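2-hydroxyisobutyryl-CoA synthetase (Aquincola tertiaricarbonis, PDB 6HDY) is a member of the ANL superfamily, with a large AMP-binding domain followed by a smaller C-terminal domain. Local coordinates at residues Ala44-Ala49 / Gly356-Arg361; Lys83-Phe88 / Ile303-Val308; Gly201-Leu206 / Pro222-His227; Leu228-Arg233 / Ile460-Phe465; Asp371-Ile376 / Asn380-Glu385. All coordinates share one frame; numbering follows the deposited sequence.

Interaction 1 (Ala44-Ala49 / Gly356-Arg361). With SO4 (sulfate ion), chain E.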
# COMPACT_ATOMS: atom_id res chain seq x y z
N ALA A 44 32.29 22.19 9.52
CA ALA A 44 33.34 22.53 8.55
C ALA A 44 34.07 21.29 8.05
O ALA A 44 34.52 21.26 6.90
CB ALA A 44 34.34 23.50 9.18
N GLU A 45 34.18 20.25 8.91
CA GLU A 45 34.79 18.95 8.62
C GLU A 45 33.85 18.16 7.69
O GLU A 45 34.33 17.48 6.76
CB GLU A 45 35.01 18.16 9.92
CG GLU A 45 36.28 18.50 10.68
CD GLU A 45 37.52 17.74 10.24
OE1 GLU A 45 38.61 18.37 10.23
OE2 GLU A 45 37.41 16.54 9.89
N ARG A 46 32.53 18.24 7.95
CA ARG A 46 31.50 17.55 7.16
C ARG A 46 31.37 18.19 5.79
O ARG A 46 31.28 17.47 4.80
CB ARG A 46 30.15 17.55 7.88
CG ARG A 46 29.18 16.52 7.29
CD ARG A 46 27.75 16.78 7.70
NE ARG A 46 27.50 16.40 9.09
CZ ARG A 46 27.38 17.26 10.09
NH1 ARG A 46 27.47 18.56 9.87
NH2 ARG A 46 27.13 16.82 11.32
N ASP A 47 31.40 19.55 5.73
CA ASP A 47 31.32 20.32 4.49
C ASP A 47 32.49 20.02 3.54
O ASP A 47 32.32 20.12 2.32
CB ASP A 47 31.23 21.82 4.77
CG ASP A 47 29.85 22.34 5.13
OD1 ASP A 47 28.90 21.52 5.22
OD2 ASP A 47 29.71 23.57 5.34
N LYS A 48 33.65 19.60 4.10
CA LYS A 48 34.81 19.22 3.31
C LYS A 48 34.53 17.91 2.58
O LYS A 48 34.79 17.78 1.37
CB LYS A 48 36.06 19.08 4.19
CG LYS A 48 36.68 20.44 4.56
CD LYS A 48 38.19 20.37 4.83
CE LYS A 48 38.76 21.74 5.15
NZ LYS A 48 40.21 21.84 4.84
N ALA A 49 34.00 16.92 3.32
CA ALA A 49 33.68 15.60 2.81
C ALA A 49 32.47 15.66 1.87
O ALA A 49 32.47 14.96 0.87
CB ALA A 49 33.43 14.65 3.96
N GLY A 356 22.34 18.18 19.92
CA GLY A 356 23.79 18.23 19.74
C GLY A 356 24.27 17.85 18.34
O GLY A 356 25.47 17.69 18.12
N ARG A 357 23.34 17.69 17.39
CA ARG A 357 23.69 17.42 15.99
C ARG A 357 24.13 18.74 15.36
O ARG A 357 23.48 19.78 15.53
CB ARG A 357 22.52 16.76 15.23
CG ARG A 357 22.36 15.27 15.58
CD ARG A 357 21.10 14.67 14.99
NE ARG A 357 20.95 13.25 15.32
CZ ARG A 357 20.28 12.77 16.36
NH1 ARG A 357 20.19 11.47 16.56
NH2 ARG A 357 19.70 13.59 17.22
N THR A 358 25.29 18.71 14.68
CA THR A 358 25.90 19.90 14.07
C THR A 358 25.39 20.16 12.63
O THR A 358 26.19 20.27 11.70
CB THR A 358 27.41 19.71 14.10
OG1 THR A 358 27.68 18.46 13.50
CG2 THR A 358 28.00 19.76 15.52
N TYR A 359 24.06 20.28 12.47
CA TYR A 359 23.40 20.49 11.18
C TYR A 359 22.69 21.85 11.12
O TYR A 359 22.15 22.28 12.15
CB TYR A 359 22.30 19.42 10.98
CG TYR A 359 22.76 17.99 10.72
CD1 TYR A 359 23.72 17.71 9.75
CD2 TYR A 359 22.14 16.92 11.35
CE1 TYR A 359 24.09 16.40 9.46
CE2 TYR A 359 22.52 15.61 11.09
CZ TYR A 359 23.51 15.35 10.15
OH TYR A 359 23.90 14.06 9.92
N PRO A 360 22.50 22.44 9.89
CA PRO A 360 21.64 23.63 9.77
C PRO A 360 20.21 23.19 10.06
O PRO A 360 19.88 21.99 9.95
CB PRO A 360 21.78 24.03 8.29
CG PRO A 360 23.00 23.32 7.80
CD PRO A 360 23.02 22.03 8.57
N ARG A 361 19.37 24.14 10.45
CA ARG A 361 18.00 23.88 10.86
C ARG A 361 17.00 24.74 10.09
O ARG A 361 17.32 25.85 9.69
CB ARG A 361 17.90 24.19 12.38
CG ARG A 361 16.62 23.74 13.08
CD ARG A 361 16.72 24.01 14.57
NE ARG A 361 15.69 23.28 15.33
CZ ARG A 361 15.60 23.27 16.65
NH1 ARG A 361 16.46 23.95 17.40
NH2 ARG A 361 14.62 22.60 17.25
S SO4 E . 16.04 25.47 20.44
O1 SO4 E . 17.34 25.49 19.77
O2 SO4 E . 15.22 24.35 19.97
O3 SO4 E . 16.23 25.33 21.88
O4 SO4 E . 15.34 26.72 20.15
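Arg46 reaches off helix 43-64 and takes hold of the 356-361 loop at Thr358, using the far end of its guanidinium. Two hydrogen bonds make this end-on grip: NH1 of Arg46 donates to the carbonyl O of Thr358 at 2.8 Å, and NH2 of Arg46 to OG1 of Thr358, also at 2.8 Å. Neither is straight, and the first comes down from above the carbonyl plane rather than on a lone pair. The chain of Arg46 leaves the helix with CG anti to the backbone N (chi1 -164°), and a bend at chi3 points the NH1-NH2 end at Thr358. OG1 of Thr358 has a further partner in the backbone O of Met41, and NE of Arg46 donates to the O of Arg38, so both ends of the grip are fixed from the segment before the helix.

Packing adds to the polar contact. The Tyr359 ring slips under one face of the guanidinium, its CE1 3.4 Å from NE of Arg46, with the two planes 36° apart; its OH is hydrogen-bonded to Asp302.

At the start of strand 361-362, NH1 of Arg361 binds O2 of a sulfate ion, probably from the crystallisation liquor, at 2.9 Å.

Thr358 is the centre of an inverse gamma turn, and Arg46 ties that turn, in the connection between strands 340-347 and 361-362, to helix 43-64.

Interaction 2 (Lys83-Phe88 / Ile303-Val308)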
# COMPACT_ATOMS: atom_id res chain seq x y z
N LYS A 83 35.18 23.13 -7.31
CA LYS A 83 36.37 23.20 -6.45
C LYS A 83 36.07 23.75 -5.05
O LYS A 83 36.97 23.83 -4.22
CB LYS A 83 37.50 23.98 -7.14
CG LYS A 83 38.03 23.31 -8.41
CD LYS A 83 39.26 24.02 -8.90
CE LYS A 83 39.78 23.52 -10.22
NZ LYS A 83 41.08 24.18 -10.56
N SER A 84 34.79 24.08 -4.79
CA SER A 84 34.25 24.60 -3.53
C SER A 84 32.72 24.57 -3.57
O SER A 84 32.14 24.43 -4.64
CB SER A 84 34.75 26.02 -3.26
OG SER A 84 34.21 26.96 -4.17
N LEU A 85 32.06 24.76 -2.40
CA LEU A 85 30.60 24.82 -2.28
C LEU A 85 30.06 26.07 -2.98
O LEU A 85 28.90 26.08 -3.42
CB LEU A 85 30.18 24.77 -0.79
CG LEU A 85 30.50 23.47 -0.02
CD1 LEU A 85 30.20 23.63 1.46
CD2 LEU A 85 29.75 22.27 -0.60
N GLU A 86 30.90 27.11 -3.09
CA GLU A 86 30.58 28.35 -3.78
C GLU A 86 30.55 28.13 -5.30
O GLU A 86 29.76 28.76 -5.99
CB GLU A 86 31.51 29.53 -3.37
CG GLU A 86 32.59 29.24 -2.32
CD GLU A 86 32.20 28.83 -0.91
OE1 GLU A 86 31.27 29.44 -0.33
OE2 GLU A 86 32.85 27.91 -0.37
N ASP A 87 31.40 27.21 -5.82
CA ASP A 87 31.42 26.85 -7.25
C ASP A 87 30.14 26.10 -7.60
O ASP A 87 29.56 26.34 -8.65
CB ASP A 87 32.62 25.93 -7.56
CG ASP A 87 33.96 26.60 -7.75
OD1 ASP A 87 34.00 27.79 -8.13
OD2 ASP A 87 34.98 25.91 -7.58
N PHE A 88 29.69 25.21 -6.69
CA PHE A 88 28.48 24.42 -6.81
C PHE A 88 27.23 25.30 -6.99
O PHE A 88 26.48 25.08 -7.93
CB PHE A 88 28.34 23.53 -5.56
CG PHE A 88 27.38 22.37 -5.69
CD1 PHE A 88 27.65 21.31 -6.55
CD2 PHE A 88 26.23 22.31 -4.91
CE1 PHE A 88 26.75 20.25 -6.68
CE2 PHE A 88 25.36 21.22 -4.99
CZ PHE A 88 25.61 20.21 -5.89
N ILE A 303 23.51 13.11 4.08
CA ILE A 303 22.57 12.21 3.41
C ILE A 303 22.19 12.86 2.06
O ILE A 303 22.37 12.25 1.02
CB ILE A 303 21.34 11.83 4.30
CG1 ILE A 303 21.78 10.99 5.54
CG2 ILE A 303 20.28 11.07 3.45
CD1 ILE A 303 20.72 10.69 6.61
N ILE A 304 21.70 14.12 2.10
CA ILE A 304 21.36 14.98 0.96
C ILE A 304 21.83 16.38 1.35
O ILE A 304 21.56 16.85 2.45
CB ILE A 304 19.82 14.94 0.62
CG1 ILE A 304 19.44 13.64 -0.10
CG2 ILE A 304 19.33 16.21 -0.16
CD1 ILE A 304 17.96 13.35 -0.13
N TYR A 305 22.52 17.05 0.42
CA TYR A 305 23.02 18.40 0.62
C TYR A 305 21.93 19.44 0.33
O TYR A 305 21.53 19.63 -0.82
CB TYR A 305 24.30 18.62 -0.23
CG TYR A 305 24.90 20.00 -0.11
CD1 TYR A 305 25.21 20.55 1.14
CD2 TYR A 305 25.17 20.76 -1.24
CE1 TYR A 305 25.76 21.83 1.25
CE2 TYR A 305 25.74 22.04 -1.14
CZ TYR A 305 26.04 22.56 0.10
OH TYR A 305 26.60 23.81 0.19
N THR A 306 21.40 20.06 1.40
CA THR A 306 20.36 21.09 1.30
C THR A 306 21.02 22.49 1.23
O THR A 306 21.90 22.81 2.03
CB THR A 306 19.35 20.99 2.48
OG1 THR A 306 18.72 19.72 2.50
CG2 THR A 306 18.27 22.09 2.43
N GLU A 307 20.54 23.31 0.28
CA GLU A 307 20.95 24.69 0.09
C GLU A 307 19.70 25.56 0.13
O GLU A 307 18.76 25.32 -0.62
CB GLU A 307 21.60 24.88 -1.27
CG GLU A 307 22.84 24.05 -1.53
CD GLU A 307 23.26 24.15 -2.98
OE1 GLU A 307 22.69 23.41 -3.81
OE2 GLU A 307 24.08 25.03 -3.31
N VAL A 308 19.67 26.58 0.99
CA VAL A 308 18.51 27.48 1.01
C VAL A 308 18.93 28.71 0.22
O VAL A 308 19.85 29.44 0.60
CB VAL A 308 17.93 27.71 2.43
CG1 VAL A 308 16.86 28.79 2.44
CG2 VAL A 308 17.39 26.40 2.99
O HOH W 1 26.50 25.14 -2.15
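Phe88 lays the CD2-CE2 side of its ring along the rim of Tyr305, with CE2 of Phe88 3.8 Å from CD2 of Tyr305. The planes are 51° apart, an oblique meeting in which the side chains run antiparallel alongside one another. A chi1 of 180° extends Tyr305 away from strand 304-310 and carries its hydroxyl across to the first turn of helix 85-91. There CD2 of Leu85 sits 3.6 Å from OH of Tyr305. Glu307, two residues on along the strand, brings OE1 to 3.6 Å from CE2 of Phe88. Leu54 of helix 43-64 closes over Leu85, Phe88 and Tyr305, so helix 85-91 is packed against the antiparallel sheet beside that longer helix.

Ser84 caps helix 85-91, its OG accepting from N of Asp87.

No direct hydrogen bond crosses the contact; a single water does the work. It accepts from OH of Tyr305 at 2.7 Å and donates to OE2 of Glu307 at 2.7 Å and to the carbonyl O of Leu85. Glu307 also forms a salt bridge with Arg339, which would favour its charged form. The buried polar atoms are thus paired within a largely apolar interface, through water and that bridge.

Interaction 3 (Gly201-Leu206 / Pro222-His227). With SO4 (sulfate ion), chain F.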
# COMPACT_ATOMS: atom_id res chain seq x y z
N GLY A 201 -13.83 3.53 4.77
CA GLY A 201 -13.97 2.54 5.83
C GLY A 201 -12.67 2.27 6.56
O GLY A 201 -12.68 1.67 7.63
N MET A 202 -11.55 2.76 6.01
CA MET A 202 -10.22 2.52 6.61
C MET A 202 -10.00 3.18 7.96
O MET A 202 -9.44 2.55 8.86
CB MET A 202 -9.10 2.92 5.64
CG MET A 202 -8.77 1.85 4.64
SD MET A 202 -7.26 2.30 3.74
CE MET A 202 -6.90 0.76 2.99
N SER A 203 -10.38 4.47 8.09
CA SER A 203 -10.16 5.27 9.30
C SER A 203 -10.92 4.74 10.50
O SER A 203 -10.38 4.71 11.61
CB SER A 203 -10.53 6.73 9.04
OG SER A 203 -9.93 7.16 7.82
N ALA A 204 -12.17 4.28 10.28
CA ALA A 204 -12.99 3.71 11.36
C ALA A 204 -12.34 2.42 11.84
O ALA A 204 -12.28 2.19 13.04
CB ALA A 204 -14.41 3.45 10.87
N ARG A 205 -11.78 1.63 10.92
CA ARG A 205 -11.10 0.38 11.28
C ARG A 205 -9.74 0.63 11.94
O ARG A 205 -9.40 -0.05 12.90
CB ARG A 205 -11.03 -0.56 10.09
CG ARG A 205 -12.37 -1.24 9.83
CD ARG A 205 -12.32 -2.39 8.82
NE ARG A 205 -11.94 -1.92 7.49
CZ ARG A 205 -10.69 -1.88 7.05
NH1 ARG A 205 -10.42 -1.42 5.84
NH2 ARG A 205 -9.70 -2.30 7.83
N LEU A 206 -9.00 1.65 11.46
CA LEU A 206 -7.70 2.03 11.99
C LEU A 206 -7.73 2.39 13.45
O LEU A 206 -6.86 1.94 14.19
CB LEU A 206 -7.07 3.19 11.18
CG LEU A 206 -5.63 3.63 11.59
CD1 LEU A 206 -4.66 2.40 11.71
CD2 LEU A 206 -5.07 4.61 10.55
N PRO A 222 -0.02 15.54 8.53
CA PRO A 222 -0.60 16.22 9.72
C PRO A 222 -2.12 16.32 9.64
O PRO A 222 -2.77 16.25 10.67
CB PRO A 222 0.08 17.60 9.72
CG PRO A 222 1.27 17.47 8.81
CD PRO A 222 0.91 16.44 7.80
N SER A 223 -2.68 16.45 8.40
CA SER A 223 -4.12 16.51 8.12
C SER A 223 -4.80 15.21 8.53
O SER A 223 -5.85 15.26 9.16
CB SER A 223 -4.38 16.72 6.63
OG SER A 223 -4.04 18.04 6.25
N TYR A 224 -4.21 14.06 8.16
CA TYR A 224 -4.77 12.76 8.51
C TYR A 224 -4.84 12.55 10.01
O TYR A 224 -5.88 12.08 10.49
CB TYR A 224 -4.05 11.59 7.83
CG TYR A 224 -4.83 10.30 8.00
CD1 TYR A 224 -6.23 10.30 7.98
CD2 TYR A 224 -4.18 9.09 8.14
CE1 TYR A 224 -6.95 9.12 8.09
CE2 TYR A 224 -4.90 7.90 8.28
CZ TYR A 224 -6.28 7.92 8.25
OH TYR A 224 -7.00 6.76 8.37
N ALA A 225 -3.78 12.88 10.76
CA ALA A 225 -3.78 12.77 12.21
C ALA A 225 -5.00 13.54 12.84
O ALA A 225 -5.70 13.00 13.69
CB ALA A 225 -2.47 13.32 12.76
N ILE A 226 -5.29 14.76 12.35
CA ILE A 226 -6.43 15.54 12.82
C ILE A 226 -7.74 14.80 12.50
O ILE A 226 -8.57 14.64 13.40
CB ILE A 226 -6.42 17.03 12.32
CG1 ILE A 226 -5.36 17.85 13.08
CG2 ILE A 226 -7.81 17.71 12.50
CD1 ILE A 226 -4.58 18.76 12.20
N HIS A 227 -7.90 14.34 11.23
CA HIS A 227 -9.11 13.64 10.80
C HIS A 227 -9.36 12.36 11.60
O HIS A 227 -10.50 12.09 11.99
CB HIS A 227 -9.10 13.38 9.29
CG HIS A 227 -10.23 12.52 8.81
ND1 HIS A 227 -11.55 12.78 9.16
CD2 HIS A 227 -10.20 11.42 8.01
CE1 HIS A 227 -12.28 11.85 8.56
NE2 HIS A 227 -11.51 11.00 7.86
S SO4 F . -13.49 7.08 5.23
O1 SO4 F . -13.02 7.93 4.14
O2 SO4 F . -14.80 6.55 4.88
O3 SO4 F . -12.53 5.98 5.41
O4 SO4 F . -13.56 7.86 6.47
O HOH W 2 -10.89 8.95 6.10
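Ser203 and His227 do not bond directly; a water sits between OG of Ser203, at 2.7 Å, and NE2 of His227, at 2.8 Å, and makes a weak further bond to a sulfate ion. Two helices meet here, 202-213 and 222-234, the helices before and after strand 217-220 of the parallel sheet in the AMP-binding domain; their facing segments cross at -69°, with a closest approach of 11.9 Å between the segment axes. Tyr224 spans the distance between the two helices.

Its chi1 of -168° stretches the ring out from helix 222-234 and across to helix 202-213. OG of Ser203 lies at the ring's edge, in its plane, and shares a hydrogen bond of 3.0 Å with OH of Tyr224. On the other side of that hydroxyl, CD2 of Leu206 packs at 3.6 Å from OH of Tyr224, so an apolar methyl and a polar hydroxyl of one helix both bear on one tyrosine tip. Leu228, a turn further along helix 222-234, touches Ser203 and Leu206 as well. Met202 and Arg205 pack on Val171 and Leu174 of the second subunit.

Gly201, at the N-cap of helix 202-213, offers its backbone N to the sulfate, donating to O3 at 2.8 Å and to O2 at 3.2 Å.

Interaction 4 (Leu228-Arg233 / Ile460-Phe465); sequences LAEVAR and IARTDF
Arg462 forms a salt bridge with Glu230 of helix 222-234. From CB, CG of Arg462 stands anti to the carbonyl carbon (chi1 -53°), and the bend at chi2 turns CD aside, so that NE passes alongside the Glu230 carboxylate. CB lies against the ring of His227 on that helix. CG comes within 3.5 Å of OE2 of Glu230, and CD passes the same oxygen at 3.7 Å. NE of Arg462 is the first nitrogen to bind, donating to OE2 of Glu230 at 3.0 Å on the syn lone pair, though tilted from the guanidinium plane; a weak second bond from NE goes to OE1.

This links the AMP-binding domain, which supplies the helix, to the C-terminal domain, which supplies the 460-465 loop, and it lies at the surface.

Beyond CZ, NH2 of Arg462 donates to OE1 of Glu230 at 3.1 Å, in the guanidinium plane but from above that of the carboxylate; NE and NH2 take the carboxylate side-on, the two planes 49° apart. NH1 turns back to its own loop, donating to the backbone O of Ile460 at 2.9 Å, and forms a salt bridge with Glu418 of the C-terminal domain.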
# COMPACT_ATOMS: atom_id res chain seq x y z
N LEU A 228 -8.29 11.61 11.87
CA LEU A 228 -8.32 10.37 12.64
C LEU A 228 -8.80 10.56 14.09
O LEU A 228 -9.50 9.69 14.60
CB LEU A 228 -6.93 9.69 12.56
CG LEU A 228 -6.89 8.18 12.76
CD1 LEU A 228 -7.74 7.46 11.73
CD2 LEU A 228 -5.46 7.70 12.72
N ALA A 229 -8.49 11.72 14.73
CA ALA A 229 -8.96 12.02 16.11
C ALA A 229 -10.48 12.24 16.14
O ALA A 229 -11.15 11.83 17.09
CB ALA A 229 -8.23 13.23 16.68
N GLU A 230 -11.04 12.85 15.06
CA GLU A 230 -12.48 13.09 14.91
C GLU A 230 -13.13 11.75 14.69
O GLU A 230 -14.17 11.49 15.27
CB GLU A 230 -12.80 14.01 13.73
CG GLU A 230 -12.22 15.41 13.82
CD GLU A 230 -12.29 16.19 12.52
OE1 GLU A 230 -12.29 17.44 12.59
OE2 GLU A 230 -12.34 15.56 11.44
N VAL A 231 -12.49 10.88 13.88
CA VAL A 231 -13.00 9.53 13.66
C VAL A 231 -12.96 8.72 14.98
O VAL A 231 -13.95 8.06 15.31
CB VAL A 231 -12.33 8.80 12.47
CG1 VAL A 231 -12.81 7.36 12.35
CG2 VAL A 231 -12.60 9.55 11.17
N ALA A 232 -11.84 8.82 15.76
CA ALA A 232 -11.68 8.13 17.05
C ALA A 232 -12.81 8.55 17.98
O ALA A 232 -13.49 7.69 18.55
CB ALA A 232 -10.33 8.45 17.68
N ARG A 233 -13.07 9.87 18.07
CA ARG A 233 -14.13 10.38 18.91
C ARG A 233 -15.51 9.97 18.37
O ARG A 233 -16.27 9.41 19.15
CB ARG A 233 -13.97 11.89 19.14
CG ARG A 233 -12.72 12.19 19.99
CD ARG A 233 -12.58 13.66 20.35
NE ARG A 233 -12.22 14.49 19.20
CZ ARG A 233 -10.97 14.87 18.92
NH1 ARG A 233 -9.96 14.49 19.70
NH2 ARG A 233 -10.73 15.62 17.85
N ILE A 460 -17.23 20.39 5.67
CA ILE A 460 -16.05 20.43 4.80
C ILE A 460 -15.37 19.04 4.80
O ILE A 460 -15.13 18.46 5.87
CB ILE A 460 -15.05 21.59 5.15
CG1 ILE A 460 -15.71 22.99 5.01
CG2 ILE A 460 -13.76 21.50 4.29
CD1 ILE A 460 -14.90 24.21 5.64
N ALA A 461 -15.07 18.51 3.59
CA ALA A 461 -14.41 17.22 3.44
C ALA A 461 -13.03 17.22 4.11
O ALA A 461 -12.22 18.14 3.92
CB ALA A 461 -14.28 16.86 1.97
N ARG A 462 -12.81 16.19 4.94
CA ARG A 462 -11.53 15.92 5.60
C ARG A 462 -10.74 15.02 4.61
O ARG A 462 -11.31 14.55 3.61
CB ARG A 462 -11.73 15.19 6.95
CG ARG A 462 -12.71 15.82 7.98
CD ARG A 462 -12.54 17.31 8.18
NE ARG A 462 -12.98 17.80 9.48
CZ ARG A 462 -13.96 18.68 9.68
NH1 ARG A 462 -14.67 19.13 8.65
NH2 ARG A 462 -14.25 19.10 10.90
N THR A 463 -9.44 14.79 4.87
CA THR A 463 -8.57 13.94 4.03
C THR A 463 -7.56 13.12 4.84
O THR A 463 -7.13 13.56 5.91
CB THR A 463 -7.86 14.75 2.90
OG1 THR A 463 -7.09 13.85 2.08
CG2 THR A 463 -6.93 15.85 3.44
N ASP A 464 -7.16 11.96 4.27
CA ASP A 464 -6.11 11.08 4.79
C ASP A 464 -4.78 11.34 4.06
O ASP A 464 -3.79 10.65 4.31
CB ASP A 464 -6.51 9.60 4.70
CG ASP A 464 -6.93 9.07 3.35
OD1 ASP A 464 -6.60 9.71 2.32
OD2 ASP A 464 -7.59 8.02 3.32
N PHE A 465 -4.79 12.36 3.14
CA PHE A 465 -3.66 12.81 2.33
C PHE A 465 -3.36 14.30 2.59
O PHE A 465 -3.35 14.70 3.76
CB PHE A 465 -3.87 12.48 0.83
CG PHE A 465 -2.60 12.48 -0.00
CD1 PHE A 465 -1.46 11.80 0.43
CD2 PHE A 465 -2.54 13.16 -1.21
CE1 PHE A 465 -0.30 11.80 -0.34
CE2 PHE A 465 -1.36 13.20 -1.97
CZ PHE A 465 -0.25 12.49 -1.54

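Interaction 5 (Asp371-Ile376 / Asn380-Glu385); sequences DDMFTI and NIYPSE
In Met373 a chi1 of -179° carries CG past the carbonyl O of Ile381 and close to CE1 of Tyr382, and bends at chi2 and chi3 curl the sulfur onto Asn380. Phe374 instead places CG between the backbone N and the carbonyl carbon (chi1 53°), which brings its ring under Ile381, whose carbonyl O lies over one face.

Strands 374-376 and 379-381 form a beta hairpin. Phe374 and Ile381 are its hydrogen-bonded pair: N of Phe374 donates to O of Ile381 at 3.0 Å, and N of Ile381 to O of Phe374 at 2.9 Å. In the non-hydrogen-bonded pair that follows, OG1 of Thr375 donates to OD1 of Asn380 at 3.0 Å.

CB of Met373 lies over the Tyr382 ring in a CH-pi contact, 3.8 Å from its centroid and 14° off the normal. On the face that carries Phe374 and Ile381, CZ of Phe374 meets CG2 of Ile381 at 3.7 Å, and CE1 of Phe374 reaches the Pro383 ring.

The Asp372 side chain lies about 6 Å from the bound 8LQ, probably at the interdomain hinge, as in ANL relatives.

N of Tyr382 is held by OE1 of Glu385, where the chain turns into helix 383-391. Ile386 of that helix packs on Phe374 and Ile381, Ile402 of strand 399-403 on Phe374 and Pro383, and Leu413 of strand 413-419 on Phe374 and Ile376.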
# COMPACT_ATOMS: atom_id res chain seq x y z
N ASP A 371 4.41 28.87 -5.33
CA ASP A 371 3.29 29.01 -6.28
C ASP A 371 1.91 29.01 -5.60
O ASP A 371 0.94 29.51 -6.18
CB ASP A 371 3.37 27.95 -7.39
CG ASP A 371 4.22 28.40 -8.55
OD1 ASP A 371 3.88 29.43 -9.17
OD2 ASP A 371 5.23 27.73 -8.84
N ASP A 372 1.83 28.47 -4.39
CA ASP A 372 0.58 28.42 -3.64
C ASP A 372 0.21 29.78 -3.04
O ASP A 372 -0.97 30.04 -2.77
CB ASP A 372 0.63 27.34 -2.55
CG ASP A 372 0.57 25.93 -3.11
OD1 ASP A 372 0.31 25.77 -4.34
OD2 ASP A 372 0.78 24.97 -2.32
N MET A 373 1.23 30.64 -2.83
CA MET A 373 1.08 31.98 -2.29
C MET A 373 0.15 32.83 -3.20
O MET A 373 0.21 32.73 -4.43
CB MET A 373 2.46 32.65 -2.14
CG MET A 373 2.40 34.06 -1.56
SD MET A 373 3.14 35.36 -2.60
CE MET A 373 1.93 35.56 -3.83
N PHE A 374 -0.70 33.66 -2.58
CA PHE A 374 -1.60 34.59 -3.26
C PHE A 374 -1.43 35.98 -2.63
O PHE A 374 -0.92 36.10 -1.51
CB PHE A 374 -3.06 34.12 -3.19
CG PHE A 374 -3.54 33.81 -1.79
CD1 PHE A 374 -3.33 32.55 -1.23
CD2 PHE A 374 -4.15 34.78 -1.01
CE1 PHE A 374 -3.72 32.28 0.09
CE2 PHE A 374 -4.55 34.51 0.30
CZ PHE A 374 -4.34 33.26 0.84
N THR A 375 -1.82 37.02 -3.36
CA THR A 375 -1.66 38.39 -2.90
C THR A 375 -3.01 39.11 -2.75
O THR A 375 -3.82 39.12 -3.67
CB THR A 375 -0.68 39.13 -3.83
OG1 THR A 375 0.58 38.45 -3.75
CG2 THR A 375 -0.47 40.58 -3.44
N ILE A 376 -3.21 39.72 -1.57
CA ILE A 376 -4.40 40.53 -1.26
C ILE A 376 -3.93 41.92 -0.79
O ILE A 376 -3.23 42.02 0.21
CB ILE A 376 -5.40 39.82 -0.30
CG1 ILE A 376 -5.92 38.52 -0.96
CG2 ILE A 376 -6.57 40.76 0.02
CD1 ILE A 376 -6.49 37.58 -0.11
N ASN A 380 1.56 39.58 0.63
CA ASN A 380 1.86 38.19 0.26
C ASN A 380 1.43 37.21 1.35
O ASN A 380 1.91 37.31 2.49
CB ASN A 380 3.34 38.02 -0.08
CG ASN A 380 3.76 38.69 -1.37
OD1 ASN A 380 2.94 39.21 -2.15
ND2 ASN A 380 5.06 38.66 -1.64
N ILE A 381 0.52 36.29 1.01
CA ILE A 381 -0.03 35.34 1.98
C ILE A 381 0.15 33.89 1.54
O ILE A 381 -0.20 33.54 0.42
CB ILE A 381 -1.53 35.65 2.31
CG1 ILE A 381 -1.77 37.13 2.69
CG2 ILE A 381 -2.10 34.71 3.40
CD1 ILE A 381 -3.05 37.66 2.19
N TYR A 382 0.63 33.04 2.48
CA TYR A 382 0.75 31.60 2.30
C TYR A 382 -0.45 30.93 2.97
O TYR A 382 -0.81 31.35 4.07
CB TYR A 382 2.08 31.08 2.87
CG TYR A 382 3.21 31.20 1.87
CD1 TYR A 382 3.89 32.40 1.71
CD2 TYR A 382 3.54 30.14 1.03
CE1 TYR A 382 4.91 32.53 0.76
CE2 TYR A 382 4.56 30.25 0.08
CZ TYR A 382 5.24 31.45 -0.05
OH TYR A 382 6.24 31.59 -0.99
N PRO A 383 -1.11 29.92 2.35
CA PRO A 383 -2.27 29.27 2.99
C PRO A 383 -2.03 28.78 4.42
O PRO A 383 -2.96 28.78 5.24
CB PRO A 383 -2.60 28.12 2.04
CG PRO A 383 -2.10 28.59 0.71
CD PRO A 383 -0.84 29.32 1.02
N SER A 384 -0.77 28.39 4.73
CA SER A 384 -0.37 27.90 6.05
C SER A 384 -0.48 28.96 7.15
O SER A 384 -0.61 28.59 8.33
CB SER A 384 1.04 27.30 6.01
OG SER A 384 2.00 28.29 5.71
N GLU A 385 -0.41 30.26 6.78
CA GLU A 385 -0.52 31.38 7.74
C GLU A 385 -1.96 31.50 8.26
O GLU A 385 -2.17 31.74 9.44
CB GLU A 385 -0.04 32.69 7.12
CG GLU A 385 1.44 32.72 6.75
CD GLU A 385 1.88 33.89 5.90
OE1 GLU A 385 1.16 34.24 4.94
OE2 GLU A 385 2.97 34.45 6.16

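Interactions 1 and 2 share one side of the N-terminal part, their centres 12 Å apart; helix 43-64 serves both, and CG of Asp47 packs on CD1 of Leu85 at 3.9 Å. Interactions 3 and 4 lie across the chain's centre, 38 to 40 Å from them, centre to centre, and are a continuous patch on helix 222-234, with centres 5 Å apart: His227 and Tyr224 of interaction 3 touch Arg462 and Asp464 of interaction 4. Interaction 5 stands about 25 Å from interaction 4, centre to centre. It lies closer to the bound 8LQ than interaction 3 does: about 6 Å for the Asp372 side chain against about 12 Å for that of Tyr224.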